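Type II restriction enzyme AgeI (Thalassobius gelatinovorus, PDB 5DWA) recognises the double-stranded DNA sequence 5'-ACCGGT-3' and cleaves it after the A, acting as a PD-(D/E)XK restriction endonuclease that dimerizes to cut. Local coordinates at residues 36-39 with 40-43; 70-73 with 74-78; 77-80 with 81-84. All coordinates share one frame; numbering follows the deposited sequence. Where two conformers were deposited one is given.

How the interactions relate
Three local contacts show how helix ends and the turns between them can be arranged around DNA. Along the chain, interaction 1 occupies the loop between helices 22-36 and 43-57, interaction 2 the C-terminal half of helix 63-78, and interaction 3 the loop from that helix into helix 84-109. Interactions 2 and 3 share Arg77 and Glu78, their centres about 9 Å apart; interaction 1 has its centre about 14 Å from that of interaction 2 and about 12 Å from that of interaction 3. Asn37 joins the loops, meeting Glu78 O and Ile80 N. Interactions 1 and 3 face DNA strand D, whereas interaction 2 meets strand C, so one helical cluster touches both strands.

Interaction 1. Residues 36-39 with 40-43; sequences VNKP and KLKS. With nucleotides of chain D.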
loop_
_atom_site.group_PDB
_atom_site.type_symbol
_atom_site.label_atom_id
_atom_site.label_comp_id
_atom_site.label_asym_id
_atom_site.label_seq_id
_atom_site.Cartn_x
_atom_site.Cartn_y
_atom_site.Cartn_z
ATOM N N VAL A 36 18.107 7.318 -17.242
ATOM C CA VAL A 36 17.055 7.775 -16.329
ATOM C C VAL A 36 16.042 8.668 -17.043
ATOM O O VAL A 36 14.836 8.569 -16.813
ATOM C CB VAL A 36 17.659 8.524 -15.122
ATOM C CG1 VAL A 36 16.570 9.155 -14.256
ATOM C CG2 VAL A 36 18.511 7.580 -14.289
ATOM N N ASN A 37 16.539 9.520 -17.935
ATOM C CA ASN A 37 15.684 10.440 -18.672
ATOM C C ASN A 37 15.753 10.216 -20.175
ATOM O O ASN A 37 15.396 11.103 -20.949
ATOM C CB ASN A 37 16.063 11.890 -18.353
ATOM C CG ASN A 37 15.991 12.202 -16.868
ATOM O OD1 ASN A 37 14.907 12.276 -16.292
ATOM N ND2 ASN A 37 17.147 12.396 -16.246
ATOM N N LYS A 38 16.202 9.031 -20.586
ATOM C CA LYS A 38 16.397 8.739 -22.005
ATOM C C LYS A 38 15.063 8.647 -22.717
ATOM O O LYS A 38 14.179 7.905 -22.294
ATOM C CB LYS A 38 17.178 7.435 -22.197
ATOM C CG LYS A 38 17.555 7.140 -23.647
ATOM C CD LYS A 38 18.376 5.863 -23.743
ATOM C CE LYS A 38 18.902 5.633 -25.146
ATOM N NZ LYS A 38 19.881 4.512 -25.158
ATOM N N PRO A 39 14.902 9.414 -23.802
ATOM C CA PRO A 39 13.648 9.330 -24.557
ATOM C C PRO A 39 13.304 7.910 -25.024
ATOM O O PRO A 39 14.199 7.151 -25.418
ATOM C CB PRO A 39 13.908 10.254 -25.750
ATOM C CG PRO A 39 14.849 11.281 -25.202
ATOM C CD PRO A 39 15.756 10.525 -24.264
ATOM N N LYS A 40 12.010 7.580 -24.967
ATOM C CA LYS A 40 11.449 6.295 -25.418
ATOM C C LYS A 40 11.879 5.092 -24.582
ATOM O O LYS A 40 11.581 3.949 -24.938
ATOM C CB LYS A 40 11.810 6.026 -26.880
ATOM C CG LYS A 40 11.429 7.127 -27.845
ATOM C CD LYS A 40 12.218 6.966 -29.132
ATOM C CE LYS A 40 11.727 7.903 -30.214
ATOM N NZ LYS A 40 12.715 8.968 -30.557
ATOM N N LEU A 41 12.579 5.337 -23.485
ATOM C CA LEU A 41 12.999 4.240 -22.622
ATOM C C LEU A 41 12.199 4.265 -21.334
ATOM O O LEU A 41 12.342 5.189 -20.539
ATOM C CB LEU A 41 14.495 4.316 -22.318
ATOM C CG LEU A 41 15.014 3.204 -21.397
ATOM C CD1 LEU A 41 14.830 1.822 -22.026
ATOM C CD2 LEU A 41 16.465 3.445 -21.031
ATOM N N LYS A 42 11.341 3.270 -21.146
ATOM C CA LYS A 42 10.602 3.147 -19.887
ATOM C C LYS A 42 11.581 2.971 -18.747
ATOM O O LYS A 42 12.547 2.230 -18.852
ATOM C CB LYS A 42 9.629 1.972 -19.937
ATOM C CG LYS A 42 8.513 2.131 -20.973
ATOM C CD LYS A 42 7.563 0.943 -20.976
ATOM C CE LYS A 42 8.188 -0.279 -21.621
ATOM N NZ LYS A 42 8.498 -0.020 -23.057
ATOM N N SER A 43 11.331 3.643 -17.633
ATOM C CA SER A 43 12.273 3.542 -16.536
ATOM C C SER A 43 12.288 2.154 -15.907
ATOM O O SER A 43 13.280 1.780 -15.285
ATOM C CB SER A 43 11.973 4.594 -15.479
ATOM O OG SER A 43 12.410 5.849 -15.943
ATOM P P DG D 11 6.165 4.473 -18.666
ATOM O OP1 DG D 11 7.271 4.370 -17.683
ATOM O OP2 DG D 11 6.413 5.202 -19.946
ATOM O "O5'" DG D 11 5.654 3.026 -19.049
ATOM C "C5'" DG D 11 5.373 2.067 -18.048
ATOM C "C4'" DG D 11 4.077 1.348 -18.359
ATOM O "O4'" DG D 11 2.960 2.214 -18.025
ATOM C "C3'" DG D 11 3.885 0.967 -19.827
ATOM O "O3'" DG D 11 3.204 -0.281 -19.918
ATOM C "C2'" DG D 11 3.028 2.112 -20.367
ATOM C "C1'" DG D 11 2.143 2.410 -19.170
ATOM N N9 DG D 11 1.641 3.781 -19.129
ATOM C C8 DG D 11 2.232 4.904 -19.660
ATOM N N7 DG D 11 1.553 5.998 -19.440
ATOM C C5 DG D 11 0.450 5.573 -18.712
ATOM C C6 DG D 11 -0.642 6.310 -18.182
ATOM O O6 DG D 11 -0.859 7.527 -18.254
ATOM N N1 DG D 11 -1.537 5.491 -17.511
ATOM C C2 DG D 11 -1.402 4.136 -17.364
ATOM N N2 DG D 11 -2.373 3.521 -16.693
ATOM N N3 DG D 11 -0.391 3.430 -17.851
ATOM C C4 DG D 11 0.494 4.212 -18.512
HETATM O O HOH W 1 12.261 8.071 -18.577
#
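Lys38 and Leu41 each direct CG anti to the backbone N (chi1 -174° and 179°), which carries both aliphatic chains out on the same side of a type II beta turn running from Lys38 to Leu41. The Lys38 chain is extended beyond CG, and its CD passes the CD2 branch of Leu41 at 4.1 Å as the two side chains cross obliquely. The turn is closed by one backbone hydrogen bond, from Leu41 N to Lys38 O at 3.3 Å; the donor sits above the carbonyl plane, 38° out of it, so the bond misses the lone-pair directions. Pro39 takes the second position of the turn, where its ring fixes phi, and Lys40 the third, with a positive phi. That phi presses Lys40 CB to 3.0 Å from Pro39 O, and the rest of the Lys40 chain leads away from the turn.

As a worked example of how a tight turn reverses the chain between two helices, the loop leads from helix 22-36 to helix 43-57. At its mouth, water 1 donates to Val36 O at 3.2 Å and more weakly to Leu41 O at 3.5 Å; these two bonds compete for the water's protons with other acceptors, so neither should be taken as certain. Val36 O also receives Lys79 NZ, so the Val36 carbonyl has an ammonium partner as well as the water. Asn37 holds the neighbouring loop through Ile80 N and Glu78 O.

Lys42, the N-cap residue of helix 43-57, faces the DNA. Its chain bends at chi3 and chi4, and its ammonium makes a long, weak ion pair with Asp45, while the methylene chain runs beside the phosphate: CD lies 3.4 Å from O5' of DG11 of chain D.

Interaction 2. Residues 70-73 with 74-78; sequences VLYR and IYIRE. With nucleotides of chain C.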
loop_
_atom_site.group_PDB
_atom_site.type_symbol
_atom_site.label_atom_id
_atom_site.label_comp_id
_atom_site.label_asym_id
_atom_site.label_seq_id
_atom_site.Cartn_x
_atom_site.Cartn_y
_atom_site.Cartn_z
ATOM N N VAL A 70 22.236 2.635 -4.320
ATOM C CA VAL A 70 22.829 3.133 -5.566
ATOM C C VAL A 70 21.765 3.547 -6.576
ATOM O O VAL A 70 21.607 4.731 -6.853
ATOM C CB VAL A 70 23.771 2.090 -6.212
ATOM C CG1 VAL A 70 24.380 2.638 -7.514
ATOM C CG2 VAL A 70 24.856 1.691 -5.232
ATOM N N LEU A 71 21.012 2.585 -7.108
ATOM C CA LEU A 71 20.035 2.884 -8.157
ATOM C C LEU A 71 18.942 3.852 -7.692
ATOM O O LEU A 71 18.658 4.836 -8.362
ATOM C CB LEU A 71 19.399 1.588 -8.692
ATOM C CG LEU A 71 20.344 0.573 -9.351
ATOM C CD1 LEU A 71 19.569 -0.599 -9.963
ATOM C CD2 LEU A 71 21.231 1.245 -10.408
ATOM N N TYR A 72 18.348 3.576 -6.532
ATOM C CA TYR A 72 17.357 4.476 -5.942
ATOM C C TYR A 72 17.862 5.898 -5.809
ATOM O O TYR A 72 17.200 6.853 -6.207
ATOM C CB TYR A 72 16.974 3.940 -4.570
ATOM C CG TYR A 72 16.062 4.780 -3.705
ATOM C CD1 TYR A 72 14.846 5.267 -4.176
ATOM C CD2 TYR A 72 16.375 4.990 -2.369
ATOM C CE1 TYR A 72 13.995 5.989 -3.348
ATOM C CE2 TYR A 72 15.543 5.703 -1.548
ATOM C CZ TYR A 72 14.354 6.187 -2.025
ATOM O OH TYR A 72 13.533 6.877 -1.164
ATOM N N ARG A 73 19.050 6.024 -5.231
ATOM C CA ARG A 73 19.615 7.334 -4.942
ATOM C C ARG A 73 19.942 8.105 -6.206
ATOM O O ARG A 73 19.654 9.298 -6.311
ATOM C CB ARG A 73 20.872 7.189 -4.087
ATOM C CG ARG A 73 20.592 6.697 -2.691
ATOM C CD ARG A 73 19.687 7.646 -1.928
ATOM N NE ARG A 73 19.318 7.069 -0.642
ATOM C CZ ARG A 73 18.522 7.651 0.248
ATOM N NH1 ARG A 73 17.993 8.841 0.002
ATOM N NH2 ARG A 73 18.248 7.032 1.382
ATOM N N ILE A 74 20.556 7.422 -7.161
ATOM C CA ILE A 74 20.895 8.047 -8.425
ATOM C C ILE A 74 19.622 8.464 -9.166
ATOM O O ILE A 74 19.544 9.561 -9.712
ATOM C CB ILE A 74 21.748 7.109 -9.306
ATOM C CG1 ILE A 74 23.129 6.914 -8.669
ATOM C CG2 ILE A 74 21.895 7.675 -10.699
ATOM C CD1 ILE A 74 24.035 5.956 -9.414
ATOM N N TYR A 75 18.622 7.584 -9.179
ATOM C CA TYR A 75 17.359 7.890 -9.835
ATOM C C TYR A 75 16.715 9.138 -9.228
ATOM O O TYR A 75 16.312 10.055 -9.947
ATOM C CB TYR A 75 16.417 6.685 -9.744
ATOM C CG TYR A 75 15.168 6.823 -10.577
ATOM C CD1 TYR A 75 15.126 6.317 -11.871
ATOM C CD2 TYR A 75 14.028 7.446 -10.077
ATOM C CE1 TYR A 75 13.998 6.435 -12.651
ATOM C CE2 TYR A 75 12.877 7.563 -10.849
ATOM C CZ TYR A 75 12.873 7.052 -12.140
ATOM O OH TYR A 75 11.760 7.150 -12.942
ATOM N N ILE A 76 16.627 9.174 -7.903
ATOM C CA ILE A 76 16.061 10.325 -7.205
ATOM C C ILE A 76 16.811 11.630 -7.517
ATOM O O ILE A 76 16.187 12.686 -7.657
ATOM C CB ILE A 76 16.046 10.075 -5.673
ATOM C CG1 ILE A 76 15.078 8.940 -5.330
ATOM C CG2 ILE A 76 15.684 11.348 -4.909
ATOM C CD1 ILE A 76 13.664 9.185 -5.788
ATOM N N ARG A 77 18.135 11.558 -7.645
ATOM C CA ARG A 77 18.941 12.741 -7.946
ATOM C C ARG A 77 18.764 13.206 -9.381
ATOM O O ARG A 77 18.692 14.407 -9.659
ATOM C CB ARG A 77 20.422 12.455 -7.697
ATOM C CG ARG A 77 21.329 13.659 -8.001
ATOM C CD ARG A 77 22.807 13.330 -7.869
ATOM N NE ARG A 77 23.313 12.546 -8.992
ATOM C CZ ARG A 77 23.983 11.407 -8.857
ATOM N NH1 ARG A 77 24.220 10.920 -7.647
ATOM N NH2 ARG A 77 24.417 10.753 -9.926
ATOM N N GLU A 78 18.685 12.247 -10.293
ATOM C CA GLU A 78 18.783 12.551 -11.714
ATOM C C GLU A 78 17.466 12.738 -12.459
ATOM O O GLU A 78 17.439 13.363 -13.516
ATOM C CB GLU A 78 19.594 11.458 -12.406
ATOM C CG GLU A 78 21.020 11.360 -11.908
ATOM C CD GLU A 78 21.876 12.515 -12.402
ATOM O OE1 GLU A 78 21.510 13.121 -13.430
ATOM O OE2 GLU A 78 22.904 12.806 -11.765
ATOM P P DG C 8 13.191 5.854 2.456
ATOM O OP1 DG C 8 14.057 6.261 1.321
ATOM O OP2 DG C 8 13.622 4.733 3.323
ATOM O "O5'" DG C 8 12.941 7.150 3.329
ATOM C "C5'" DG C 8 12.450 8.318 2.675
ATOM C "C4'" DG C 8 11.463 9.060 3.554
ATOM O "O4'" DG C 8 10.249 8.280 3.717
ATOM C "C3'" DG C 8 11.960 9.370 4.946
ATOM O "O3'" DG C 8 11.512 10.670 5.272
ATOM C "C2'" DG C 8 11.315 8.264 5.813
ATOM C "C1'" DG C 8 10.000 8.022 5.102
ATOM N N9 DG C 8 9.500 6.654 5.170
ATOM C C8 DG C 8 10.216 5.494 4.991
ATOM N N7 DG C 8 9.469 4.411 5.035
ATOM C C5 DG C 8 8.182 4.901 5.199
ATOM C C6 DG C 8 6.958 4.214 5.314
ATOM O O6 DG C 8 6.765 2.999 5.246
ATOM N N1 DG C 8 5.884 5.082 5.492
ATOM C C2 DG C 8 5.979 6.454 5.552
ATOM N N2 DG C 8 4.826 7.143 5.724
ATOM N N3 DG C 8 7.126 7.106 5.450
ATOM C C4 DG C 8 8.179 6.271 5.283
ATOM P P DG C 7 11.048 1.341 -1.927
ATOM O OP1 DG C 7 12.243 1.556 -2.769
ATOM O OP2 DG C 7 10.894 0.096 -1.162
ATOM O "O5'" DG C 7 10.987 2.528 -0.862
ATOM C "C5'" DG C 7 10.971 3.874 -1.276
ATOM C "C4'" DG C 7 10.696 4.765 -0.074
ATOM O "O4'" DG C 7 9.294 4.681 0.283
ATOM C "C3'" DG C 7 11.455 4.379 1.186
ATOM O "O3'" DG C 7 11.718 5.542 1.915
ATOM C "C2'" DG C 7 10.455 3.479 1.922
ATOM C "C1'" DG C 7 9.147 4.182 1.613
ATOM N N9 DG C 7 7.994 3.305 1.580
ATOM C C8 DG C 7 7.980 1.929 1.627
ATOM N N7 DG C 7 6.784 1.427 1.498
ATOM C C5 DG C 7 5.966 2.533 1.320
ATOM C C6 DG C 7 4.570 2.616 1.121
ATOM O O6 DG C 7 3.750 1.691 1.042
ATOM N N1 DG C 7 4.145 3.928 0.984
ATOM C C2 DG C 7 4.963 5.029 1.035
ATOM N N2 DG C 7 4.369 6.215 0.876
ATOM N N3 DG C 7 6.269 4.966 1.225
ATOM C C4 DG C 7 6.701 3.693 1.357
#
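The Tyr72 ring meets Ile76 obliquely, its CE1 lying 3.7 Å from Ile76 CG1, while OP1 of DG8 of chain C comes to the ring edge near its plane. The Arg73 guanidinium, in the conformer described (one of two), has one face against the same ring: Tyr72 CE2 stands 4.0 Å above its plane, over its centre. At the in-plane edge of the Arg77 guanidinium lies Glu78 OE2, held side-on by both NE, at 2.8 Å, and NH2; this single oxygen takes both donors on its anti side, from opposite faces of the carboxylate plane.

The setting is an alpha helix, the C-terminal half of helix 63-78, and the case illustrates how the i to i+4 pattern aligns side chains. Tyr72 with Ile76, and Val70 with Ile74, make two such pairs that lie side by side and point the same way. Ile74 CD1 rests 3.8 Å from Val70 CG1 because chi1 of -68° puts its CG1 branch beside the backbone N, back toward the preceding turn. Successive backbone bonds, such as Ile76 N to Tyr72 O at 2.9 Å, keep these spacings.

Neighbouring helices bury the apolar side: Ile74 meets Phe32 and Val33 of helix 22-36, and Ile76 meets Trp88 of helix 84-109. Tyr75 turns its hydroxyl to Ser87.

At the end of the ring, Tyr72 OH donates a 2.6 Å hydrogen bond to OP1 of DG8 of chain C. The ring is flanked by Ile76, Trp88 and His68, which probably limits how it can turn and so steadies the hydroxyl; in the conformer described, the nearby Arg73 guanidinium would probably favour the phosphate electrostatically. The bond from Tyr72 goes to a backbone phosphate oxygen, so by itself it reads no base, consistent with a pre-specific complex.

Interaction 3. Residues 77-80 with 81-84; sequences REKI and GTDP. With nucleotides of chain D.
Lys79 bends at chi2 (70°) after leaving CG anti to the backbone N, and the curved chain arches over the Thr82 methyl: CG and CE each come within 3.7 Å of Thr82 CG2. Beyond CE the ammonium leads away to a hydrogen bond with Val36 O and weaker ones with Ser43 and Tyr75, so it links three parts of the helical cluster. Thr82 places OG1 anti to its N, which forces CG2 between N and carbonyl carbon, toward Lys79, and brings OG1 3.1 Å from OP2 of DC10 of chain D, a hydrogen bond not settled, since its proton can reach another acceptor.

This is the short loop joining helices 63-78 and 84-109, with Gly81 at positive phi (85°), where a side chain would clash with Ile80 O. Asp83 is the N-cap of the second helix, its OD2 accepting from Gln86 N. An alanine in place of Lys79 would remove the chain arching over Thr82 and is likely to leave Val36 O without its ammonium partner. Water 2 spans the loop, donating to Lys79 O and Thr82 O, both at 2.8 Å. Toward the DNA, Asp83 N gives a 2.8 Å hydrogen bond to OP1 of DT9 of chain D.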
loop_
_atom_site.group_PDB
_atom_site.type_symbol
_atom_site.label_atom_id
_atom_site.label_comp_id
_atom_site.label_asym_id
_atom_site.label_seq_id
_atom_site.Cartn_x
_atom_site.Cartn_y
_atom_site.Cartn_z
ATOM N N ARG A 77 18.135 11.558 -7.645
ATOM C CA ARG A 77 18.941 12.741 -7.946
ATOM C C ARG A 77 18.764 13.206 -9.381
ATOM O O ARG A 77 18.692 14.407 -9.659
ATOM C CB ARG A 77 20.422 12.455 -7.697
ATOM C CG ARG A 77 21.329 13.659 -8.001
ATOM C CD ARG A 77 22.807 13.330 -7.869
ATOM N NE ARG A 77 23.313 12.546 -8.992
ATOM C CZ ARG A 77 23.983 11.407 -8.857
ATOM N NH1 ARG A 77 24.220 10.920 -7.647
ATOM N NH2 ARG A 77 24.417 10.753 -9.926
ATOM N N GLU A 78 18.685 12.247 -10.293
ATOM C CA GLU A 78 18.783 12.551 -11.714
ATOM C C GLU A 78 17.466 12.738 -12.459
ATOM O O GLU A 78 17.439 13.363 -13.516
ATOM C CB GLU A 78 19.594 11.458 -12.406
ATOM C CG GLU A 78 21.020 11.360 -11.908
ATOM C CD GLU A 78 21.876 12.515 -12.402
ATOM O OE1 GLU A 78 21.510 13.121 -13.430
ATOM O OE2 GLU A 78 22.904 12.806 -11.765
ATOM N N LYS A 79 16.367 12.200 -11.934
ATOM C CA LYS A 79 15.107 12.247 -12.668
ATOM C C LYS A 79 14.617 13.684 -12.895
ATOM O O LYS A 79 14.494 14.465 -11.957
ATOM C CB LYS A 79 14.034 11.432 -11.929
ATOM C CG LYS A 79 12.785 11.186 -12.750
ATOM C CD LYS A 79 13.067 10.219 -13.895
ATOM C CE LYS A 79 11.826 9.880 -14.706
ATOM N NZ LYS A 79 12.085 8.719 -15.612
ATOM N N ILE A 80 14.336 14.019 -14.150
ATOM C CA ILE A 80 13.910 15.370 -14.509
ATOM C C ILE A 80 12.445 15.418 -14.946
ATOM O O ILE A 80 11.951 14.504 -15.602
ATOM C CB ILE A 80 14.797 15.943 -15.648
ATOM C CG1 ILE A 80 16.266 15.940 -15.225
ATOM C CG2 ILE A 80 14.369 17.352 -16.026
ATOM C CD1 ILE A 80 16.534 16.718 -13.963
ATOM N N GLY A 81 11.745 16.478 -14.550
ATOM C CA GLY A 81 10.448 16.785 -15.124
ATOM C C GLY A 81 9.265 16.084 -14.494
ATOM O O GLY A 81 8.145 16.156 -15.001
ATOM N N THR A 82 9.519 15.404 -13.385
ATOM C CA THR A 82 8.490 14.626 -12.714
ATOM C C THR A 82 8.987 14.329 -11.299
ATOM O O THR A 82 10.195 14.300 -11.066
ATOM C CB THR A 82 8.168 13.320 -13.500
ATOM O OG1 THR A 82 6.957 12.734 -13.015
ATOM C CG2 THR A 82 9.309 12.312 -13.406
ATOM N N ASP A 83 8.073 14.147 -10.347
ATOM C CA ASP A 83 8.490 13.954 -8.958
ATOM C C ASP A 83 9.339 12.698 -8.832
ATOM O O ASP A 83 8.860 11.614 -9.123
ATOM C CB ASP A 83 7.292 13.843 -8.024
ATOM C CG ASP A 83 7.719 13.709 -6.581
ATOM O OD1 ASP A 83 8.243 14.695 -6.021
ATOM O OD2 ASP A 83 7.562 12.611 -6.019
ATOM N N PRO A 84 10.599 12.840 -8.398
ATOM C CA PRO A 84 11.491 11.673 -8.396
ATOM C C PRO A 84 11.001 10.527 -7.498
ATOM O O PRO A 84 11.030 9.373 -7.919
ATOM C CB PRO A 84 12.815 12.248 -7.884
ATOM C CG PRO A 84 12.772 13.716 -8.282
ATOM C CD PRO A 84 11.317 14.107 -8.166
ATOM P P DT D 9 4.076 13.912 -10.585
ATOM O OP1 DT D 9 5.361 14.623 -10.636
ATOM O OP2 DT D 9 2.872 14.495 -11.219
ATOM O "O5'" DT D 9 4.247 12.438 -11.175
ATOM C "C5'" DT D 9 5.232 11.578 -10.623
ATOM C "C4'" DT D 9 5.014 10.162 -11.092
ATOM O "O4'" DT D 9 3.720 9.694 -10.654
ATOM C "C3'" DT D 9 5.045 9.987 -12.608
ATOM O "O3'" DT D 9 6.162 9.164 -12.946
ATOM C "C2'" DT D 9 3.687 9.340 -12.951
ATOM C "C1'" DT D 9 3.246 8.777 -11.605
ATOM N N1 DT D 9 1.785 8.660 -11.386
ATOM C C2 DT D 9 1.255 7.426 -11.109
ATOM O O2 DT D 9 1.909 6.404 -11.128
ATOM N N3 DT D 9 -0.088 7.425 -10.830
ATOM C C4 DT D 9 -0.921 8.523 -10.779
ATOM O O4 DT D 9 -2.107 8.425 -10.509
ATOM C C5 DT D 9 -0.299 9.794 -11.063
ATOM C C7 DT D 9 -1.117 11.053 -11.045
ATOM C C6 DT D 9 1.014 9.803 -11.335
ATOM P P DC D 10 6.799 9.186 -14.429
ATOM O OP1 DC D 10 8.180 8.714 -14.259
ATOM O OP2 DC D 10 6.551 10.498 -15.062
ATOM O "O5'" DC D 10 5.952 8.120 -15.214
ATOM C "C5'" DC D 10 6.151 6.745 -14.956
ATOM C "C4'" DC D 10 5.160 5.912 -15.718
ATOM O "O4'" DC D 10 3.845 6.081 -15.151
ATOM C "C3'" DC D 10 5.025 6.297 -17.193
ATOM O "O3'" DC D 10 4.887 5.127 -17.959
ATOM C "C2'" DC D 10 3.737 7.105 -17.211
ATOM C "C1'" DC D 10 2.945 6.298 -16.209
ATOM N N1 DC D 10 1.746 6.956 -15.661
ATOM C C2 DC D 10 0.781 6.159 -15.056
ATOM O O2 DC D 10 0.958 4.937 -15.023
ATOM N N3 DC D 10 -0.316 6.745 -14.525
ATOM C C4 DC D 10 -0.451 8.066 -14.574
ATOM N N4 DC D 10 -1.554 8.595 -14.045
ATOM C C5 DC D 10 0.534 8.904 -15.183
ATOM C C6 DC D 10 1.612 8.310 -15.704
HETATM O O HOH W 2 12.319 16.111 -11.173
#